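Local coordinates for protein Glucose/sorbosone dehydrogenases (Escherichia coli K12, PDB 2G8S) that folds as a six-bladed beta-propeller of the glucose/sorbosone dehydrogenase family and carries a bound calcium ion, at residues 205-210 and 276-281; 281-286 and 333-338; 11-16 and 345-350. All blocks are in the same frame, centred on the assembly; numbering follows the deposited sequence.

Interaction 1: 205-210 and 276-281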
# COMPACT_ATOMS: atom_id res chain seq x y z
N ASN A 205 13.12 -0.88 0.66
CA ASN A 205 14.22 0.07 0.55
C ASN A 205 15.37 -0.66 -0.15
O ASN A 205 15.86 -1.66 0.37
CB ASN A 205 14.62 0.57 1.94
CG ASN A 205 15.81 1.51 1.92
OD1 ASN A 205 16.77 1.31 1.18
ND2 ASN A 205 15.76 2.55 2.75
N PRO A 206 15.78 -0.17 -1.34
CA PRO A 206 16.80 -0.87 -2.12
C PRO A 206 18.23 -0.73 -1.57
O PRO A 206 19.14 -1.42 -2.05
CB PRO A 206 16.69 -0.21 -3.50
CG PRO A 206 16.28 1.18 -3.19
CD PRO A 206 15.31 1.05 -2.04
N TRP A 207 18.42 0.16 -0.60
CA TRP A 207 19.75 0.39 -0.01
C TRP A 207 19.96 -0.39 1.28
O TRP A 207 21.08 -0.74 1.63
CB TRP A 207 19.98 1.88 0.22
CG TRP A 207 19.81 2.65 -1.05
CD1 TRP A 207 20.65 2.64 -2.13
CD2 TRP A 207 18.73 3.52 -1.38
NE1 TRP A 207 20.16 3.47 -3.12
CE2 TRP A 207 18.98 4.02 -2.68
CE3 TRP A 207 17.57 3.93 -0.72
CZ2 TRP A 207 18.11 4.91 -3.32
CZ3 TRP A 207 16.71 4.81 -1.35
CH2 TRP A 207 16.98 5.28 -2.64
N SER A 208 18.86 -0.68 1.96
CA SER A 208 18.93 -1.49 3.17
C SER A 208 18.31 -2.87 3.01
O SER A 208 18.42 -3.71 3.92
CB SER A 208 18.25 -0.75 4.33
OG SER A 208 16.88 -0.55 4.04
N ASN A 209 17.66 -3.10 1.87
CA ASN A 209 16.94 -4.34 1.60
C ASN A 209 15.98 -4.67 2.73
O ASN A 209 15.91 -5.80 3.22
CB ASN A 209 17.88 -5.50 1.29
CG ASN A 209 17.79 -5.95 -0.14
OD1 ASN A 209 17.23 -7.01 -0.43
ND2 ASN A 209 18.28 -5.12 -1.05
N ALA A 210 15.23 -3.66 3.13
CA ALA A 210 14.29 -3.81 4.23
C ALA A 210 12.98 -3.11 3.89
O ALA A 210 12.96 -2.10 3.18
CB ALA A 210 14.88 -3.20 5.48
N MSE A 276 4.14 4.85 -2.09
CA MSE A 276 5.53 5.31 -1.92
C MSE A 276 6.46 4.59 -2.89
O MSE A 276 6.26 3.41 -3.18
CB MSE A 276 6.08 4.90 -0.56
CG MSE A 276 5.38 5.38 0.62
SE MSE A 276 6.67 5.19 1.94
CE MSE A 276 6.65 3.29 2.27
N ALA A 277 7.50 5.29 -3.33
CA ALA A 277 8.50 4.70 -4.22
C ALA A 277 9.88 5.26 -3.91
O ALA A 277 10.05 6.48 -3.82
CB ALA A 277 8.15 4.99 -5.67
N PHE A 278 10.84 4.37 -3.71
CA PHE A 278 12.24 4.78 -3.61
C PHE A 278 12.80 4.96 -5.02
O PHE A 278 12.41 4.24 -5.95
CB PHE A 278 13.06 3.70 -2.90
CG PHE A 278 12.69 3.51 -1.45
CD1 PHE A 278 13.21 4.35 -0.48
CD2 PHE A 278 11.82 2.49 -1.06
CE1 PHE A 278 12.86 4.19 0.87
CE2 PHE A 278 11.46 2.32 0.27
CZ PHE A 278 11.98 3.17 1.24
N TYR A 279 13.74 5.89 -5.15
CA TYR A 279 14.34 6.19 -6.45
C TYR A 279 15.83 5.89 -6.42
O TYR A 279 16.57 6.54 -5.68
CB TYR A 279 14.06 7.63 -6.87
CG TYR A 279 14.39 7.83 -8.33
CD1 TYR A 279 13.40 7.72 -9.31
CD2 TYR A 279 15.69 8.10 -8.73
CE1 TYR A 279 13.71 7.90 -10.65
CE2 TYR A 279 16.01 8.27 -10.05
CZ TYR A 279 15.02 8.17 -11.01
OH TYR A 279 15.35 8.33 -12.33
N ASN A 280 16.24 4.91 -7.23
CA ASN A 280 17.63 4.43 -7.22
C ASN A 280 18.19 4.27 -8.64
O ASN A 280 19.06 3.42 -8.89
CB ASN A 280 17.73 3.11 -6.46
CG ASN A 280 17.03 1.97 -7.17
OD1 ASN A 280 16.17 2.19 -8.02
ND2 ASN A 280 17.40 0.74 -6.83
N SER A 281 17.72 5.12 -9.55
CA SER A 281 18.13 5.07 -10.96
C SER A 281 19.06 6.21 -11.33
O SER A 281 18.94 7.32 -10.81
CB SER A 281 16.88 5.10 -11.86
OG SER A 281 17.21 5.26 -13.23
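Asn205, Pro206 and Trp207 gather round the ring of Phe278 where two successive blades of the six-bladed beta-propeller meet. Residues 205-210 turn the chain from strand 198-205 into 210-216 of one blade; residues 276-281 end the first strand of the next, 273-279.

No hydrogen bond crosses, so the contact rests on ring faces and apolar atoms. Over the ring face there is a CH-pi interaction: Asn205 CA lies over one face of Phe278, 3.8 Å from the ring centroid and 21° off the normal. Apolar contacts follow round the same ring. Pro206 CD presses on Phe278 CB at 3.6 Å, and Trp207 CZ3 meets Phe278 CD1 at the same distance, the two aromatic planes standing nearly perpendicular. Val306 of strand 300-307 touches Asn205, Trp207 and Phe278 as well, and Trp212 makes an edge-to-face pair with Phe278.

Polar bonds act inside the turn and fix its shape. With CG anti to the backbone N (chi1 177°), the Asn205 amide bends back over the turn, and its OD1 accepts from Trp207 N at 2.7 Å, nearly along the C=O axis, and from Ser208 N at 3.0 Å, above the carbonyl plane. The first bond makes an Asx turn and the second extends it to an Asx motif; gripped twice, OD1 leaves the amide little freedom to rotate, while Asn209 and Ala210 facing Asn205 form a G1 beta bulge.

Pro206 CG sits 3.7 Å above the plane of the Trp207 ring, over its centre, a contact within the turn itself. From the other segment Asn280 CB approaches Trp207 CZ2 obliquely at 3.6 Å, and the carbonyl oxygen Tyr279 O meets the indole edge, near its plane, 3.3 Å from Trp207 CZ2.

Interaction 2: 281-286 and 333-338; sequences SDKFPQ and DGYLYV. With EDO (1,2-ethanediol), chain L.
Two turns from successive propeller blades meet here, an ST turn at Ser281 and an Asx turn at Asp333, bringing Lys283 and Phe284 against Gly334 and Tyr335. Ser281 OG accepts from Lys283 N at 2.9 Å, and Asp333 OD1 from Tyr335 N at 3.0 Å. Gly334 has positive phi (82°), which by itself favours glycine, and a side chain there would run into Lys283 CB and Ser281 OG; instead Lys283 CB packs 3.9 Å from Gly334 CA.

The aromatic part is T-shaped. Phe284 turns its edge to the face of Tyr335, with ring planes at 89° and CE2 of Phe284 over the centre of the tyrosine ring. The same edge meets a carbonyl: Phe284 CD2 is 3.2 Å from Gly334 O. The Lys283 chain, bent at chi2 (62°), runs past both, its CG over the rim of the Phe284 ring and its CE 3.9 Å from Tyr335 CE2. Asp333 OD2 takes a short bond, 2.5 Å, from Tyr337 OH on the syn side of the carboxylate.

From the other side of the Tyr335 ring comes Lys349 of strand 345-352, in a cation-pi contact. Phe284 also leans on Ser351 and Pro352 of that strand, while strand 336-340 continues between 345-352 and 325-330.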
# COMPACT_ATOMS: atom_id res chain seq x y z
N SER A 281 17.72 5.12 -9.55
CA SER A 281 18.13 5.07 -10.96
C SER A 281 19.06 6.21 -11.33
O SER A 281 18.94 7.32 -10.81
CB SER A 281 16.88 5.10 -11.86
OG SER A 281 17.21 5.26 -13.23
N ASP A 282 20.00 5.94 -12.24
CA ASP A 282 20.84 6.99 -12.81
C ASP A 282 20.16 7.75 -13.95
O ASP A 282 20.73 8.69 -14.50
CB ASP A 282 22.18 6.42 -13.28
CG ASP A 282 23.14 6.12 -12.14
OD1 ASP A 282 22.96 6.68 -11.04
OD2 ASP A 282 24.07 5.31 -12.36
N LYS A 283 18.92 7.38 -14.30
CA LYS A 283 18.21 8.14 -15.33
C LYS A 283 18.11 9.63 -14.96
O LYS A 283 18.44 10.50 -15.77
CB LYS A 283 16.82 7.56 -15.63
CG LYS A 283 15.92 8.45 -16.54
CD LYS A 283 16.48 8.70 -17.96
CE LYS A 283 15.65 9.76 -18.69
NZ LYS A 283 16.23 10.25 -19.98
N PHE A 284 17.69 9.90 -13.72
CA PHE A 284 17.62 11.25 -13.20
C PHE A 284 18.43 11.28 -11.92
O PHE A 284 17.89 11.07 -10.83
CB PHE A 284 16.18 11.66 -12.95
CG PHE A 284 15.37 11.76 -14.21
CD1 PHE A 284 15.68 12.72 -15.17
CD2 PHE A 284 14.31 10.88 -14.45
CE1 PHE A 284 14.95 12.81 -16.35
CE2 PHE A 284 13.57 10.97 -15.62
CZ PHE A 284 13.90 11.94 -16.58
N PRO A 285 19.75 11.50 -12.05
CA PRO A 285 20.63 11.42 -10.87
C PRO A 285 20.23 12.36 -9.74
O PRO A 285 20.51 12.06 -8.58
CB PRO A 285 22.01 11.79 -11.43
CG PRO A 285 21.94 11.41 -12.87
CD PRO A 285 20.53 11.78 -13.28
N GLN A 286 19.57 13.48 -10.04
CA GLN A 286 19.13 14.39 -8.97
C GLN A 286 18.10 13.76 -8.04
O GLN A 286 17.85 14.26 -6.94
CB GLN A 286 18.60 15.71 -9.53
CG GLN A 286 17.38 15.59 -10.44
CD GLN A 286 17.75 15.49 -11.92
OE1 GLN A 286 18.43 14.54 -12.36
NE2 GLN A 286 17.28 16.46 -12.70
N ASP A 333 12.07 2.39 -16.51
CA ASP A 333 12.69 3.42 -17.34
C ASP A 333 13.27 4.61 -16.55
O ASP A 333 13.83 5.54 -17.12
CB ASP A 333 11.68 3.93 -18.37
CG ASP A 333 10.40 4.49 -17.72
OD1 ASP A 333 10.31 4.54 -16.47
OD2 ASP A 333 9.49 4.89 -18.46
N GLY A 334 13.11 4.57 -15.23
CA GLY A 334 13.63 5.64 -14.37
C GLY A 334 12.74 6.87 -14.28
O GLY A 334 13.16 7.92 -13.78
N TYR A 335 11.50 6.75 -14.77
CA TYR A 335 10.51 7.80 -14.56
C TYR A 335 9.65 7.47 -13.35
O TYR A 335 9.55 6.31 -12.95
CB TYR A 335 9.63 7.93 -15.81
CG TYR A 335 10.29 8.72 -16.92
CD1 TYR A 335 9.95 10.06 -17.16
CD2 TYR A 335 11.25 8.12 -17.73
CE1 TYR A 335 10.58 10.79 -18.18
CE2 TYR A 335 11.88 8.85 -18.76
CZ TYR A 335 11.53 10.17 -18.97
OH TYR A 335 12.17 10.87 -19.98
N LEU A 336 9.02 8.50 -12.78
CA LEU A 336 8.03 8.30 -11.73
C LEU A 336 6.66 8.18 -12.38
O LEU A 336 6.33 8.95 -13.27
CB LEU A 336 8.04 9.48 -10.76
CG LEU A 336 7.59 9.23 -9.33
CD1 LEU A 336 8.62 8.33 -8.62
CD2 LEU A 336 7.45 10.57 -8.61
N TYR A 337 5.87 7.21 -11.92
CA TYR A 337 4.51 7.00 -12.40
C TYR A 337 3.55 7.24 -11.25
O TYR A 337 3.76 6.75 -10.15
CB TYR A 337 4.34 5.60 -12.99
CG TYR A 337 5.06 5.48 -14.32
CD1 TYR A 337 4.37 5.63 -15.53
CD2 TYR A 337 6.43 5.24 -14.37
CE1 TYR A 337 5.04 5.54 -16.74
CE2 TYR A 337 7.12 5.15 -15.59
CZ TYR A 337 6.40 5.29 -16.77
OH TYR A 337 7.03 5.21 -18.00
N VAL A 338 2.50 8.02 -11.52
CA VAL A 338 1.63 8.51 -10.45
C VAL A 338 0.18 8.27 -10.82
O VAL A 338 -0.22 8.52 -11.95
CB VAL A 338 1.87 10.03 -10.18
CG1 VAL A 338 0.93 10.57 -9.11
CG2 VAL A 338 3.32 10.28 -9.77
C1 EDO L . 5.00 5.90 -22.72
O1 EDO L . 5.51 7.07 -22.08
C2 EDO L . 5.28 4.68 -21.85
O2 EDO L . 5.36 5.08 -20.47

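Interaction 3: 11-16 and 345-350. With EDO (1,2-ethanediol), chain L; EDO (1,2-ethanediol), chain H.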
# COMPACT_ATOMS: atom_id res chain seq x y z
N GLU A 11 3.51 14.36 -17.78
CA GLU A 11 2.80 13.92 -18.97
C GLU A 11 1.60 13.08 -18.52
O GLU A 11 1.76 12.13 -17.75
CB GLU A 11 3.71 13.09 -19.88
CG GLU A 11 2.97 12.40 -21.02
CD GLU A 11 3.88 11.68 -22.01
OE1 GLU A 11 5.06 11.43 -21.69
OE2 GLU A 11 3.37 11.34 -23.10
N VAL A 12 0.41 13.45 -18.99
CA VAL A 12 -0.78 12.65 -18.69
C VAL A 12 -0.84 11.49 -19.68
O VAL A 12 -1.08 11.69 -20.87
CB VAL A 12 -2.09 13.48 -18.77
CG1 VAL A 12 -3.30 12.59 -18.46
CG2 VAL A 12 -2.03 14.66 -17.82
N LEU A 13 -0.60 10.28 -19.18
CA LEU A 13 -0.61 9.09 -20.03
C LEU A 13 -2.02 8.59 -20.31
O LEU A 13 -2.32 8.11 -21.42
CB LEU A 13 0.22 7.96 -19.42
CG LEU A 13 1.72 8.23 -19.29
CD1 LEU A 13 2.39 7.05 -18.65
CD2 LEU A 13 2.36 8.53 -20.65
N GLN A 14 -2.88 8.68 -19.30
CA GLN A 14 -4.26 8.23 -19.40
C GLN A 14 -5.11 9.04 -18.44
O GLN A 14 -4.73 9.24 -17.29
CB GLN A 14 -4.35 6.74 -19.06
CG GLN A 14 -5.76 6.14 -19.19
CD GLN A 14 -6.31 6.30 -20.60
OE1 GLN A 14 -5.72 5.81 -21.56
NE2 GLN A 14 -7.44 7.00 -20.72
N ASP A 15 -6.26 9.51 -18.92
CA ASP A 15 -7.20 10.21 -18.05
C ASP A 15 -8.48 9.42 -17.87
O ASP A 15 -8.57 8.26 -18.31
CB ASP A 15 -7.47 11.65 -18.53
CG ASP A 15 -8.07 11.72 -19.93
OD1 ASP A 15 -8.60 10.70 -20.43
OD2 ASP A 15 -8.01 12.81 -20.54
N LYS A 16 -9.45 10.03 -17.18
CA LYS A 16 -10.77 9.44 -16.93
C LYS A 16 -10.69 8.06 -16.26
O LYS A 16 -11.45 7.14 -16.58
CB LYS A 16 -11.62 9.42 -18.21
CG LYS A 16 -11.82 10.80 -18.84
CD LYS A 16 -13.09 10.89 -19.68
CE LYS A 16 -13.23 9.72 -20.66
NZ LYS A 16 -12.13 9.64 -21.65
N GLY A 345 -9.72 10.32 -12.63
CA GLY A 345 -8.31 10.17 -12.27
C GLY A 345 -7.37 10.04 -13.45
O GLY A 345 -7.80 9.87 -14.60
N GLU A 346 -6.08 10.11 -13.16
CA GLU A 346 -5.05 10.13 -14.18
C GLU A 346 -3.90 9.20 -13.83
O GLU A 346 -3.60 8.98 -12.65
CB GLU A 346 -4.48 11.54 -14.33
CG GLU A 346 -5.45 12.61 -14.82
CD GLU A 346 -4.90 14.00 -14.53
OE1 GLU A 346 -4.69 14.32 -13.34
OE2 GLU A 346 -4.67 14.76 -15.48
N LEU A 347 -3.26 8.68 -14.88
CA LEU A 347 -1.94 8.08 -14.80
C LEU A 347 -0.98 9.11 -15.37
O LEU A 347 -1.13 9.53 -16.52
CB LEU A 347 -1.89 6.80 -15.63
CG LEU A 347 -0.51 6.18 -15.89
CD1 LEU A 347 0.11 5.61 -14.61
CD2 LEU A 347 -0.64 5.11 -16.98
N LEU A 348 -0.00 9.51 -14.55
CA LEU A 348 0.95 10.55 -14.90
C LEU A 348 2.36 9.98 -14.97
O LEU A 348 2.72 9.12 -14.17
CB LEU A 348 0.94 11.64 -13.83
CG LEU A 348 -0.40 12.25 -13.42
CD1 LEU A 348 -0.26 13.17 -12.21
CD2 LEU A 348 -1.00 13.01 -14.59
N LYS A 349 3.14 10.49 -15.92
CA LYS A 349 4.56 10.16 -16.05
C LYS A 349 5.32 11.43 -15.70
O LYS A 349 5.13 12.48 -16.35
CB LYS A 349 4.87 9.70 -17.47
CG LYS A 349 6.33 9.30 -17.73
CD LYS A 349 6.46 8.69 -19.11
CE LYS A 349 7.89 8.28 -19.43
NZ LYS A 349 7.98 7.65 -20.78
N VAL A 350 6.17 11.34 -14.68
CA VAL A 350 6.74 12.52 -14.04
C VAL A 350 8.27 12.45 -14.05
O VAL A 350 8.84 11.39 -13.84
CB VAL A 350 6.21 12.67 -12.58
CG1 VAL A 350 6.76 13.93 -11.92
CG2 VAL A 350 4.68 12.68 -12.54
C1 EDO L . 5.00 5.90 -22.72
O1 EDO L . 5.51 7.07 -22.08
C2 EDO L . 5.28 4.68 -21.85
O2 EDO L . 5.36 5.08 -20.47
C1 EDO H . -12.12 4.00 -17.68
O1 EDO H . -13.49 3.59 -17.81
C2 EDO H . -11.62 3.71 -16.27
O2 EDO H . -12.49 4.25 -15.28
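Leu13 lies across Leu347 and Lys349 at the point where strand 11-16 swells into a classic beta bulge. Leu13 and Gln14 both face Leu347: Leu347 O accepts from Leu13 N at 2.8 Å and, more weakly, from Gln14 N. The extra residue turns the Leu13 side chain over its partner strand. With CG anti to its carbonyl carbon (chi1 -65°), its CB rests 3.8 Å from Leu347 CD2 and its CD1 3.8 Å from Lys349 CB.

Lys349 is fully extended, all four torsions near 180°, and its NZ reaches O1 of the 1,2-ethanediol of chain L at 2.9 Å. Glu11 lies alongside, pointing the same way, yet Glu11 OE1 stays 4.9 Å from Lys349 NZ, too far for a salt bridge. On the opposite face, Val12 CG2 packs on Leu348 CD2 at 3.8 Å and on the carboxylate of Glu346, whose OE2 is salt-bridged to Arg321. Gln14 folds along its own strand, its NE2 bonding Asp15 O at 2.9 Å.

Paired antiparallel, an N-terminal strand thus completes the sheet built by the C-terminal ones: the "velcro" closure that seals the ring of a beta-propeller.

In the fold
The three contacts follow one arc of the propeller ring. Interactions 1 and 2 share Ser281, with centres about 12 Å apart, and are tied by Tyr279, whose OH lies 2.7 Å from Gly334 O, a probable hydrogen bond. Interaction 2 joins interaction 3 through neighbouring strands of one sheet: Leu336 O lies 2.8 Å from Val350 N. The ethanediol of chain L bridges them too, held by Tyr337 OH and Lys349 NZ. Interactions 1 and 3 do not touch; their nearest atoms are about 7 Å apart. The calcium ion is bound by Glu223 and Tyr233, outside all three contacts, though Glu223 lies in the same sheet as strand 198-205, which leads into interaction 1.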